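Local coordinates for protein Agap007691-pb (Anopheles gambiae, PDB 5C98) that is of unknown function but belongs to the serpin family and may inhibit serine proteases, as many serpins do, at residues 102-107 with 128-133; 167-172 with 314-319; 138-143 with 153-158. All blocks are in the same frame, centred on the assembly; numbering follows the deposited sequence.

Contact 1 of 3, residues 102-107 with 128-133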
ATOM      1  N   LEU A 102      13.257   0.740  13.661  1.00 15.36           N
ATOM      2  CA  LEU A 102      14.397   0.185  14.377  1.00 15.49           C
ATOM      3  C   LEU A 102      15.505   1.222  14.456  1.00 16.05           C
ATOM      4  O   LEU A 102      15.813   1.895  13.477  1.00 17.50           O
ATOM      5  CB  LEU A 102      14.972  -1.048  13.679  1.00 18.61           C
ATOM      6  CG  LEU A 102      14.100  -2.291  13.586  1.00 18.78           C
ATOM      7  CD1 LEU A 102      14.810  -3.342  12.754  1.00 16.25           C
ATOM      8  CD2 LEU A 102      13.817  -2.810  14.986  1.00 20.89           C
ATOM      9  N   VAL A 103      16.098   1.347  15.634  1.00 16.72           N
ATOM     10  CA  VAL A 103      17.278   2.178  15.841  1.00 17.67           C
ATOM     11  C   VAL A 103      18.348   1.329  16.515  1.00 19.65           C
ATOM     12  O   VAL A 103      18.053   0.440  17.325  1.00 19.42           O
ATOM     13  CB  VAL A 103      16.994   3.445  16.685  1.00 19.07           C
ATOM     14  CG1 VAL A 103      16.101   4.415  15.933  1.00 18.69           C
ATOM     15  CG2 VAL A 103      16.397   3.084  18.038  1.00 19.87           C
ATOM     16  N   GLU A 104      19.603   1.607  16.172  1.00 18.72           N
ATOM     17  CA  GLU A 104      20.721   0.918  16.818  1.00 20.10           C
ATOM     18  C   GLU A 104      20.761   1.244  18.307  1.00 19.80           C
ATOM     19  O   GLU A 104      20.896   2.406  18.707  1.00 21.13           O
ATOM     20  CB  GLU A 104      22.041   1.320  16.147  1.00 21.02           C
ATOM     21  CG  GLU A 104      23.325   0.897  16.879  1.00 23.68           C
ATOM     22  CD  GLU A 104      23.378  -0.579  17.249  1.00 26.13           C
ATOM     23  OE1 GLU A 104      23.000  -1.426  16.406  1.00 24.44           O
ATOM     24  OE2 GLU A 104      23.808  -0.871  18.392  1.00 26.96           O
ATOM     25  N   GLU A 105      20.694   0.201  19.133  1.00 20.23           N
ATOM     26  CA  GLU A 105      20.515   0.379  20.570  1.00 22.79           C
ATOM     27  C   GLU A 105      21.719   1.015  21.256  1.00 26.40           C
ATOM     28  O   GLU A 105      21.556   1.592  22.332  1.00 24.61           O
ATOM     29  CB  GLU A 105      20.213  -0.962  21.236  1.00 25.78           C
ATOM     30  CG  GLU A 105      21.350  -2.003  21.176  1.00 26.49           C
ATOM     31  CD  GLU A 105      20.926  -3.365  21.710  1.00 32.87           C
ATOM     32  OE1 GLU A 105      19.724  -3.554  21.983  1.00 37.19           O
ATOM     33  OE2 GLU A 105      21.800  -4.249  21.854  1.00 32.93           O
ATOM     34  N   THR A 106      22.913   0.935  20.679  1.00 21.67           N
ATOM     35  CA  THR A 106      24.073   1.464  21.390  1.00 25.80           C
ATOM     36  C   THR A 106      24.274   2.959  21.188  1.00 27.16           C
ATOM     37  O   THR A 106      25.210   3.509  21.780  1.00 27.02           O
ATOM     38  CB  THR A 106      25.362   0.749  20.982  1.00 28.08           C
ATOM     39  OG1 THR A 106      25.575   0.916  19.580  1.00 26.86           O
ATOM     40  CG2 THR A 106      25.324  -0.757  21.358  1.00 27.67           C
ATOM     41  N   LEU A 107      23.440   3.621  20.390  1.00 25.34           N
ATOM     42  CA  LEU A 107      23.568   5.050  20.127  1.00 23.77           C
ATOM     43  C   LEU A 107      22.474   5.799  20.877  1.00 21.95           C
ATOM     44  O   LEU A 107      21.287   5.583  20.624  1.00 25.94           O
ATOM     45  CB  LEU A 107      23.470   5.336  18.627  1.00 25.39           C
ATOM     46  CG  LEU A 107      24.531   4.682  17.730  1.00 27.12           C
ATOM     47  CD1 LEU A 107      24.293   5.059  16.284  1.00 32.24           C
ATOM     48  CD2 LEU A 107      25.922   5.112  18.172  1.00 35.87           C
ATOM     49  N   VAL A 128      17.397  -1.949  18.918  1.00 20.64           N
ATOM     50  CA  VAL A 128      17.849  -3.325  18.765  1.00 20.40           C
ATOM     51  C   VAL A 128      19.328  -3.311  18.407  1.00 20.76           C
ATOM     52  O   VAL A 128      19.908  -2.277  18.057  1.00 22.50           O
ATOM     53  CB  VAL A 128      17.061  -4.091  17.683  1.00 20.95           C
ATOM     54  CG1 VAL A 128      15.584  -4.205  18.045  1.00 27.00           C
ATOM     55  CG2 VAL A 128      17.271  -3.452  16.312  1.00 22.03           C
ATOM     56  N   ASP A 129      19.923  -4.492  18.469  1.00 22.61           N
ATOM     57  CA  ASP A 129      21.283  -4.677  17.984  1.00 23.12           C
ATOM     58  C   ASP A 129      21.197  -4.873  16.478  1.00 23.05           C
ATOM     59  O   ASP A 129      21.019  -5.993  16.003  1.00 22.99           O
ATOM     60  CB  ASP A 129      21.898  -5.886  18.670  1.00 26.18           C
ATOM     61  CG  ASP A 129      23.271  -6.212  18.155  1.00 23.76           C
ATOM     62  OD1 ASP A 129      23.827  -5.399  17.372  1.00 26.40           O
ATOM     63  OD2 ASP A 129      23.808  -7.263  18.560  1.00 27.72           O
ATOM     64  N   LEU A 130      21.380  -3.790  15.723  1.00 21.04           N
ATOM     65  CA  LEU A 130      21.306  -3.832  14.262  1.00 20.44           C
ATOM     66  C   LEU A 130      22.532  -4.493  13.624  1.00 24.18           C
ATOM     67  O   LEU A 130      22.523  -4.746  12.415  1.00 26.21           O
ATOM     68  CB  LEU A 130      21.060  -2.427  13.692  1.00 20.93           C
ATOM     69  CG  LEU A 130      19.589  -1.997  13.527  1.00 24.02           C
ATOM     70  CD1 LEU A 130      19.446  -0.546  13.070  1.00 21.20           C
ATOM     71  CD2 LEU A 130      18.867  -2.897  12.537  1.00 26.19           C
ATOM     72  N   THR A 131      23.574  -4.804  14.397  1.00 21.99           N
ATOM     73  CA  THR A 131      24.634  -5.669  13.897  1.00 25.88           C
ATOM     74  C   THR A 131      24.217  -7.138  13.851  1.00 27.38           C
ATOM     75  O   THR A 131      24.967  -7.962  13.307  1.00 31.24           O
ATOM     76  CB  THR A 131      25.911  -5.542  14.737  1.00 32.18           C
ATOM     77  OG1 THR A 131      25.798  -6.341  15.919  1.00 30.24           O
ATOM     78  CG2 THR A 131      26.199  -4.097  15.110  1.00 29.11           C
ATOM     79  N   ASP A 132      23.044  -7.484  14.389  1.00 24.60           N
ATOM     80  CA  ASP A 132      22.584  -8.868  14.505  1.00 24.12           C
ATOM     81  C   ASP A 132      21.222  -8.998  13.832  1.00 25.29           C
ATOM     82  O   ASP A 132      20.214  -8.514  14.358  1.00 22.91           O
ATOM     83  CB  ASP A 132      22.503  -9.282  15.974  1.00 29.03           C
ATOM     84  CG  ASP A 132      22.330 -10.782  16.149  1.00 31.22           C
ATOM     85  OD1 ASP A 132      22.095 -11.490  15.142  1.00 34.38           O
ATOM     86  OD2 ASP A 132      22.407 -11.254  17.298  1.00 33.23           O
ATOM     87  N   ASP A 133      21.188  -9.648  12.669  1.00 24.25           N
ATOM     88  CA  ASP A 133      19.938  -9.700  11.923  1.00 25.48           C
ATOM     89  C   ASP A 133      18.849 -10.514  12.618  1.00 23.22           C
ATOM     90  O   ASP A 133      17.671 -10.289  12.319  1.00 23.35           O
ATOM     91  CB  ASP A 133      20.159 -10.173  10.481  1.00 25.19           C
ATOM     92  CG  ASP A 133      20.835 -11.520  10.390  1.00 36.53           C
ATOM     93  OD1 ASP A 133      21.026 -12.187  11.429  1.00 39.86           O
ATOM     94  OD2 ASP A 133      21.166 -11.915   9.257  1.00 45.12           O
TER
HETATM   95  O   HOH W   1      24.830  -3.222  18.789  1.00 29.06           O
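Val103 and Glu105 grip Val128 through its backbone. Val128 N donates to Val103 O at 2.9 Å in a nearly straight bond (N-H...O 164°), and Glu105 N returns a bond to Val128 O at 2.8 Å. The same carbonyl oxygen also receives a CA-H...O contact from Glu104. Two residues further on, a side chain takes over: Glu104 OE1 accepts from Leu130 N at 2.9 Å, met on its syn side. CG of Glu104 is anti to the backbone N (chi1 169°) and the chain bends at chi2; its carboxylate ends beside Leu130, although CB points away from residues 128-133. This is the end of a parallel strand pair at the margin of the large central sheet of the serpin fold, strand 95-104 beside strand 124-128, where both chains leave the sheet through type I turns, Glu104 to Leu107 and Asp129 to Asp132. On the apolar side, Leu102 CD2 lies 3.8 Å from Val128 CG2, while Leu102 CD1 reaches Leu130 CD2. The second shell holds the carboxylates. Glu104 OE2 takes Thr106 OG1 (2.8 Å) and Thr106 N from opposite faces of its plane, and Thr131 OG1 binds Asp129 OD1 at 2.6 Å. A water donates to both Glu104 OE2 and Asp129 OD1, which would ease the repulsion between two acids whose nearest oxygens, OE1 and OD1, are 4.2 Å apart. Helix 133-146 packs on both residues, Ser136 and Ala139 on Val128 and Ser136 on Leu130.

Contact 2 of 3, residues 167-172 with 314-319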
ATOM      1  N   HIS A 167      23.823  -0.956   9.822  1.00 25.31           N
ATOM      2  CA  HIS A 167      22.739   0.014   9.754  1.00 23.96           C
ATOM      3  C   HIS A 167      22.454   0.615  11.123  1.00 24.63           C
ATOM      4  O   HIS A 167      22.624  -0.035  12.155  1.00 23.91           O
ATOM      5  CB  HIS A 167      21.474  -0.687   9.282  1.00 23.68           C
ATOM      6  CG  HIS A 167      21.529  -1.132   7.861  1.00 24.08           C
ATOM      7  ND1 HIS A 167      22.467  -0.668   6.966  1.00 24.40           N
ATOM      8  CD2 HIS A 167      20.728  -1.978   7.169  1.00 25.03           C
ATOM      9  CE1 HIS A 167      22.249  -1.219   5.781  1.00 25.08           C
ATOM     10  NE2 HIS A 167      21.207  -2.024   5.881  1.00 26.02           N
ATOM     11  N   LYS A 168      22.010   1.886  11.119  1.00 22.29           N
ATOM     12  CA  LYS A 168      21.614   2.586  12.339  1.00 21.65           C
ATOM     13  C   LYS A 168      20.122   2.839  12.453  1.00 20.68           C
ATOM     14  O   LYS A 168      19.643   3.033  13.571  1.00 20.39           O
ATOM     15  CB  LYS A 168      22.316   3.948  12.430  1.00 21.23           C
ATOM     16  CG  LYS A 168      23.843   3.872  12.458  1.00 24.63           C
ATOM     17  CD  LYS A 168      24.436   5.277  12.553  1.00 35.45           C
ATOM     18  CE  LYS A 168      25.830   5.350  11.976  1.00 52.67           C
ATOM     19  NZ  LYS A 168      26.796   4.571  12.778  1.00 65.09           N
ATOM     20  N   LEU A 169      19.381   2.841  11.335  1.00 18.18           N
ATOM     21  CA  LEU A 169      18.018   3.364  11.310  1.00 17.15           C
ATOM     22  C   LEU A 169      17.260   2.696  10.179  1.00 17.66           C
ATOM     23  O   LEU A 169      17.674   2.795   9.019  1.00 19.03           O
ATOM     24  CB  LEU A 169      18.045   4.866  11.054  1.00 20.65           C
ATOM     25  CG  LEU A 169      16.702   5.566  10.962  1.00 19.36           C
ATOM     26  CD1 LEU A 169      16.001   5.604  12.328  1.00 20.22           C
ATOM     27  CD2 LEU A 169      16.892   7.005  10.457  1.00 20.31           C
ATOM     28  N   MET A 170      16.124   2.066  10.492  1.00 15.87           N
ATOM     29  CA  MET A 170      15.307   1.418   9.477  1.00 17.29           C
ATOM     30  C   MET A 170      13.839   1.637   9.771  1.00 17.60           C
ATOM     31  O   MET A 170      13.432   1.750  10.931  1.00 18.53           O
ATOM     32  CB  MET A 170      15.543  -0.084   9.444  1.00 16.84           C
ATOM     33  CG  MET A 170      17.012  -0.441   9.236  1.00 19.57           C
ATOM     34  SD  MET A 170      17.249  -2.172   8.791  1.00 25.56           S
ATOM     35  CE  MET A 170      16.730  -2.129   7.094  1.00 24.21           C
ATOM     36  N   LEU A 171      13.051   1.722   8.700  1.00 15.01           N
ATOM     37  CA  LEU A 171      11.639   2.056   8.776  1.00 14.79           C
ATOM     38  C   LEU A 171      10.821   0.948   8.133  1.00 14.40           C
ATOM     39  O   LEU A 171      11.254   0.342   7.148  1.00 14.81           O
ATOM     40  CB  LEU A 171      11.362   3.377   8.024  1.00 16.23           C
ATOM     41  CG  LEU A 171       9.924   3.904   8.013  1.00 15.17           C
ATOM     42  CD1 LEU A 171       9.417   4.200   9.428  1.00 16.87           C
ATOM     43  CD2 LEU A 171       9.892   5.146   7.137  1.00 16.64           C
ATOM     44  N   PHE A 172       9.632   0.685   8.673  1.00 16.53           N
ATOM     45  CA  PHE A 172       8.719  -0.337   8.190  1.00 15.89           C
ATOM     46  C   PHE A 172       7.302   0.204   8.151  1.00 15.45           C
ATOM     47  O   PHE A 172       6.912   0.981   9.020  1.00 15.01           O
ATOM     48  CB  PHE A 172       8.819  -1.592   9.069  1.00 14.34           C
ATOM     49  CG  PHE A 172      10.223  -2.074   9.175  1.00 16.47           C
ATOM     50  CD1 PHE A 172      10.727  -2.979   8.248  1.00 17.21           C
ATOM     51  CD2 PHE A 172      11.073  -1.584  10.139  1.00 17.29           C
ATOM     52  CE1 PHE A 172      12.050  -3.375   8.324  1.00 18.45           C
ATOM     53  CE2 PHE A 172      12.383  -1.966  10.191  1.00 18.43           C
ATOM     54  CZ  PHE A 172      12.869  -2.867   9.296  1.00 19.45           C
ATOM     55  N   GLY A 314      26.339  12.147  14.513  1.00 30.68           N
ATOM     56  CA  GLY A 314      26.211  12.799  13.227  1.00 29.67           C
ATOM     57  C   GLY A 314      24.961  12.377  12.480  1.00 26.08           C
ATOM     58  O   GLY A 314      24.406  11.297  12.683  1.00 24.70           O
ATOM     59  N   ARG A 315      24.515  13.258  11.586  1.00 23.67           N
ATOM     60  CA  ARG A 315      23.322  12.960  10.805  1.00 22.75           C
ATOM     61  C   ARG A 315      23.492  11.647  10.053  1.00 23.16           C
ATOM     62  O   ARG A 315      24.594  11.281   9.639  1.00 26.96           O
ATOM     63  CB  ARG A 315      23.047  14.084   9.802  1.00 23.54           C
ATOM     64  CG  ARG A 315      22.413  15.308  10.400  1.00 22.56           C
ATOM     65  CD  ARG A 315      22.211  16.420   9.383  1.00 22.01           C
ATOM     66  NE  ARG A 315      21.829  17.632  10.068  1.00 21.91           N
ATOM     67  CZ  ARG A 315      20.587  17.986  10.382  1.00 18.85           C
ATOM     68  NH1 ARG A 315      19.543  17.240   9.996  1.00 18.16           N
ATOM     69  NH2 ARG A 315      20.409  19.091  11.079  1.00 20.88           N
ATOM     70  N   THR A 316      22.383  10.936   9.881  1.00 21.20           N
ATOM     71  CA  THR A 316      22.395   9.621   9.263  1.00 19.96           C
ATOM     72  C   THR A 316      21.376   9.562   8.136  1.00 22.31           C
ATOM     73  O   THR A 316      20.350  10.242   8.157  1.00 21.75           O
ATOM     74  CB  THR A 316      22.092   8.483  10.271  1.00 29.95           C
ATOM     75  OG1 THR A 316      22.119   7.216   9.590  1.00 36.18           O
ATOM     76  CG2 THR A 316      20.735   8.644  10.917  1.00 28.01           C
ATOM     77  N   ARG A 317      21.664   8.730   7.141  1.00 21.97           N
ATOM     78  CA  ARG A 317      20.668   8.381   6.147  1.00 20.70           C
ATOM     79  C   ARG A 317      19.718   7.341   6.723  1.00 19.92           C
ATOM     80  O   ARG A 317      19.993   6.700   7.741  1.00 22.07           O
ATOM     81  CB  ARG A 317      21.340   7.792   4.909  1.00 22.58           C
ATOM     82  CG  ARG A 317      22.074   6.487   5.209  1.00 23.73           C
ATOM     83  CD  ARG A 317      22.988   6.059   4.071  1.00 29.13           C
ATOM     84  NE  ARG A 317      24.109   6.980   3.918  1.00 33.30           N
ATOM     85  CZ  ARG A 317      24.871   7.054   2.829  1.00 41.79           C
ATOM     86  NH1 ARG A 317      24.617   6.271   1.785  1.00 37.90           N
ATOM     87  NH2 ARG A 317      25.882   7.920   2.777  1.00 38.76           N
ATOM     88  N   LEU A 318      18.582   7.189   6.063  1.00 18.33           N
ATOM     89  CA  LEU A 318      17.690   6.083   6.356  1.00 17.90           C
ATOM     90  C   LEU A 318      18.243   4.861   5.645  1.00 20.51           C
ATOM     91  O   LEU A 318      18.393   4.875   4.422  1.00 21.09           O
ATOM     92  CB  LEU A 318      16.295   6.432   5.873  1.00 18.24           C
ATOM     93  CG  LEU A 318      15.205   5.399   6.121  1.00 20.39           C
ATOM     94  CD1 LEU A 318      15.148   4.969   7.581  1.00 19.84           C
ATOM     95  CD2 LEU A 318      13.848   5.959   5.632  1.00 18.37           C
ATOM     96  N   ASN A 319      18.591   3.821   6.408  1.00 17.37           N
ATOM     97  CA  ASN A 319      19.283   2.671   5.821  1.00 17.49           C
ATOM     98  C   ASN A 319      18.372   1.711   5.070  1.00 19.64           C
ATOM     99  O   ASN A 319      18.859   0.966   4.212  1.00 21.74           O
ATOM    100  CB  ASN A 319      20.054   1.893   6.891  1.00 18.84           C
ATOM    101  CG  ASN A 319      21.136   2.709   7.513  1.00 17.84           C
ATOM    102  OD1 ASN A 319      21.069   3.062   8.683  1.00 19.82           O
ATOM    103  ND2 ASN A 319      22.135   3.074   6.703  1.00 23.80           N
TER
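Asn319 meets residues 167-169 in a side-chain-to-backbone hydrogen-bond contact where the loop before strand 320-328 joins the start of strand 169-177, two parallel neighbours in the central sheet of the serpin fold. Its OD1 accepts two successive backbone N-H groups: Leu169 N at 3.2 Å in the carbonyl plane, on a lone pair, and Lys168 N at 2.9 Å from above that plane. Asn319 N adds a bond to Leu169 O (3.0 Å). CG of Asn319 is anti to its carbonyl carbon (chi1 -63°), and OD1 ends beside both N-H groups. The amide lies nearly parallel to the His167 ring (planes 7° apart), and Asn319 CB makes a CH-pi contact over one ring face, 3.7 Å from the centroid and offset toward the rim. Leu318 supplies the apolar part: CD1 packs on Leu169 CG at 3.8 Å and on Leu171 CB, the Leu169 and Leu318 side chains crossing at about a right angle. Arg317 points away at CB, its NE salt-bridged to Asp305. Helix 43-51 adjoins the leucines, Leu50 touching Leu318 and Ala49 touching Leu171, while strand 95-104 packs on Leu169 through Val101 and Val103.

Contact 3 of 3, residues 138-143 with 153-158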
ATOM      1  N   LEU A 138      13.290 -10.246  14.375  1.00 21.75           N
ATOM      2  CA  LEU A 138      12.272 -10.700  15.312  1.00 22.24           C
ATOM      3  C   LEU A 138      11.486  -9.528  15.890  1.00 20.97           C
ATOM      4  O   LEU A 138      10.271  -9.631  16.091  1.00 21.85           O
ATOM      5  CB  LEU A 138      12.912 -11.522  16.431  1.00 28.95           C
ATOM      6  CG  LEU A 138      11.891 -12.136  17.395  1.00 33.51           C
ATOM      7  CD1 LEU A 138      10.956 -13.078  16.671  1.00 37.60           C
ATOM      8  CD2 LEU A 138      12.604 -12.862  18.531  1.00 35.92           C
ATOM      9  N   ALA A 139      12.148  -8.408  16.158  1.00 20.53           N
ATOM     10  CA  ALA A 139      11.424  -7.257  16.682  1.00 19.97           C
ATOM     11  C   ALA A 139      10.355  -6.804  15.704  1.00 19.30           C
ATOM     12  O   ALA A 139       9.219  -6.511  16.099  1.00 20.47           O
ATOM     13  CB  ALA A 139      12.407  -6.122  16.987  1.00 19.66           C
ATOM     14  N   VAL A 140      10.693  -6.747  14.416  1.00 19.61           N
ATOM     15  CA  VAL A 140       9.728  -6.320  13.411  1.00 19.72           C
ATOM     16  C   VAL A 140       8.602  -7.336  13.292  1.00 18.83           C
ATOM     17  O   VAL A 140       7.411  -6.993  13.332  1.00 19.72           O
ATOM     18  CB  VAL A 140      10.426  -6.122  12.051  1.00 19.55           C
ATOM     19  CG1 VAL A 140       9.400  -5.680  10.984  1.00 19.45           C
ATOM     20  CG2 VAL A 140      11.560  -5.097  12.184  1.00 20.12           C
ATOM     21  N   ASN A 141       8.961  -8.599  13.117  1.00 19.49           N
ATOM     22  CA  ASN A 141       7.944  -9.619  12.866  1.00 19.95           C
ATOM     23  C   ASN A 141       7.005  -9.771  14.055  1.00 20.25           C
ATOM     24  O   ASN A 141       5.793  -9.940  13.863  1.00 20.31           O
ATOM     25  CB  ASN A 141       8.594 -10.946  12.505  1.00 22.17           C
ATOM     26  CG  ASN A 141       9.239 -10.913  11.142  1.00 21.44           C
ATOM     27  OD1 ASN A 141       8.784 -10.190  10.252  1.00 21.53           O
ATOM     28  ND2 ASN A 141      10.321 -11.662  10.978  1.00 23.24           N
ATOM     29  N   SER A 142       7.539  -9.700  15.288  1.00 21.68           N
ATOM     30  CA  SER A 142       6.680  -9.833  16.458  0.50 21.13           C
ATOM     31  C   SER A 142       5.739  -8.640  16.597  1.00 21.06           C
ATOM     32  O   SER A 142       4.574  -8.818  16.983  1.00 21.92           O
ATOM     33  CB  SER A 142       7.507 -10.072  17.725  0.50 28.95           C
ATOM     34  OG  SER A 142       8.301  -8.957  18.071  0.50 24.19           O
ATOM     35  N   PHE A 143       6.200  -7.433  16.262  1.00 19.60           N
ATOM     36  CA  PHE A 143       5.319  -6.269  16.320  1.00 19.08           C
ATOM     37  C   PHE A 143       4.118  -6.453  15.406  1.00 18.97           C
ATOM     38  O   PHE A 143       2.972  -6.247  15.826  1.00 19.11           O
ATOM     39  CB  PHE A 143       6.068  -4.995  15.951  1.00 18.36           C
ATOM     40  CG  PHE A 143       5.189  -3.788  15.852  1.00 18.95           C
ATOM     41  CD1 PHE A 143       4.835  -3.089  16.995  1.00 20.87           C
ATOM     42  CD2 PHE A 143       4.732  -3.339  14.630  1.00 19.13           C
ATOM     43  CE1 PHE A 143       4.041  -1.981  16.915  1.00 19.38           C
ATOM     44  CE2 PHE A 143       3.930  -2.230  14.555  1.00 18.57           C
ATOM     45  CZ  PHE A 143       3.577  -1.559  15.700  1.00 18.29           C
ATOM     46  N   ASP A 153       4.833 -12.902   8.807  1.00 27.44           N
ATOM     47  CA  ASP A 153       6.252 -12.938   8.440  1.00 28.04           C
ATOM     48  C   ASP A 153       6.553 -11.661   7.662  1.00 26.18           C
ATOM     49  O   ASP A 153       6.755 -11.657   6.447  1.00 26.72           O
ATOM     50  CB  ASP A 153       6.583 -14.182   7.626  1.00 37.34           C
ATOM     51  CG  ASP A 153       6.908 -15.371   8.499  1.00 56.81           C
ATOM     52  OD1 ASP A 153       8.066 -15.465   8.958  1.00 65.86           O
ATOM     53  OD2 ASP A 153       6.005 -16.203   8.726  1.00 62.82           O
ATOM     54  N   PHE A 154       6.572 -10.555   8.389  1.00 24.80           N
ATOM     55  CA  PHE A 154       6.686  -9.256   7.750  1.00 23.80           C
ATOM     56  C   PHE A 154       7.984  -9.131   6.942  1.00 24.05           C
ATOM     57  O   PHE A 154       7.980  -8.575   5.837  1.00 23.65           O
ATOM     58  CB  PHE A 154       6.564  -8.174   8.836  1.00 22.94           C
ATOM     59  CG  PHE A 154       6.410  -6.801   8.286  1.00 21.86           C
ATOM     60  CD1 PHE A 154       7.505  -6.127   7.820  1.00 21.62           C
ATOM     61  CD2 PHE A 154       5.173  -6.184   8.213  1.00 21.59           C
ATOM     62  CE1 PHE A 154       7.392  -4.879   7.271  1.00 22.93           C
ATOM     63  CE2 PHE A 154       5.071  -4.903   7.679  1.00 20.17           C
ATOM     64  CZ  PHE A 154       6.172  -4.269   7.212  1.00 22.02           C
ATOM     65  N   ILE A 155       9.114  -9.594   7.494  1.00 24.74           N
ATOM     66  CA  ILE A 155      10.422  -9.467   6.851  1.00 25.09           C
ATOM     67  C   ILE A 155      11.210 -10.733   7.139  1.00 26.38           C
ATOM     68  O   ILE A 155      10.883 -11.509   8.038  1.00 26.86           O
ATOM     69  CB  ILE A 155      11.292  -8.248   7.284  1.00 24.41           C
ATOM     70  CG1 ILE A 155      11.288  -8.086   8.804  1.00 24.25           C
ATOM     71  CG2 ILE A 155      10.877  -6.956   6.559  1.00 23.29           C
ATOM     72  CD1 ILE A 155      12.506  -7.329   9.312  1.00 25.87           C
ATOM     73  N   GLY A 156      12.256 -10.929   6.336  1.00 26.99           N
ATOM     74  CA  GLY A 156      13.272 -11.919   6.610  1.00 28.22           C
ATOM     75  C   GLY A 156      14.522 -11.250   7.163  1.00 28.16           C
ATOM     76  O   GLY A 156      14.693 -10.035   7.119  1.00 27.24           O
ATOM     77  N   GLU A 157      15.408 -12.080   7.707  1.00 29.23           N
ATOM     78  CA  GLU A 157      16.649 -11.550   8.256  1.00 29.35           C
ATOM     79  C   GLU A 157      17.452 -10.795   7.207  1.00 29.21           C
ATOM     80  O   GLU A 157      18.131  -9.810   7.531  1.00 28.73           O
ATOM     81  CB  GLU A 157      17.472 -12.683   8.857  1.00 30.68           C
ATOM     82  CG  GLU A 157      17.044 -13.052  10.265  1.00 30.70           C
ATOM     83  CD  GLU A 157      15.974 -14.133  10.323  1.00 52.47           C
ATOM     84  OE1 GLU A 157      15.321 -14.414   9.288  1.00 60.20           O
ATOM     85  OE2 GLU A 157      15.793 -14.714  11.417  1.00 51.53           O
ATOM     86  N   GLY A 158      17.379 -11.228   5.945  1.00 29.66           N
ATOM     87  CA  GLY A 158      18.103 -10.542   4.892  1.00 29.61           C
ATOM     88  C   GLY A 158      17.684  -9.096   4.702  1.00 29.88           C
ATOM     89  O   GLY A 158      18.475  -8.276   4.229  1.00 31.59           O
TER
HETATM   90  O   HOH W   2       5.079 -10.292  11.164  1.00 22.87           O
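Residues 138-143 of helix 133-146 and the loop 153-156 come closest at Asn141 and Phe154, whose CA atoms are 5.3 Å apart. Asn141 reads the loop backbone with both ends of its amide. OD1 accepts from Ile155 N at 2.8 Å, in the carbonyl plane and on a lone pair, while ND2 donates to Ile155 O at 3.0 Å. Ile155 O sits only 9° out of the amide plane, so the two bonds to one residue fix the rotation of the group. CG lies anti to the carbonyl carbon (chi1 -70°), which starts the side chain on its way to the loop. A water adds a second bridge, donating to Asn141 O and accepting from Phe154 N at 3.2 Å. This is helix F of the serpin fold, lying across sheet A; the chain after it doubles back along it, then passes through helix 157-160 to strand 169-177. Val140 carries the apolar half: its CB meets Ile155 CD1 at 3.6 Å, with the two side chains at about a right angle, and its CG1 lies 3.7 Å from Phe154 CD1. The Phe154 ring stacks with that of Tyr144 and meets the His324 ring obliquely, and Phe154 O accepts a hydrogen bond from His324 ND1. Ile155 also rests on Ala137, and Phe172 of strand 169-177 touches Val140, Phe154 and Ile155.

In the fold
From the N terminus, contact 1 closes first, joining the end of strand 95-104 to the exit of strand 124-128 across a connection that carries helix 111-119. Contact 3 follows with a short closure between helix 133-146 and the loop after it. Contact 2 comes last and spans the longest interval, bringing the loop before strand 320-328 to the start of strand 169-177. The three run in series, with no nesting or crossing. Contacts 1 and 2 meet in the sheet, where strands 95-104 and 169-177 are antiparallel neighbours, Leu102 hydrogen-bonding Met170 and Glu104 hydrogen-bonding Lys168. Contact 3 joins contact 1 where Val140 meets Leu102 and where Asp133 meets Glu157.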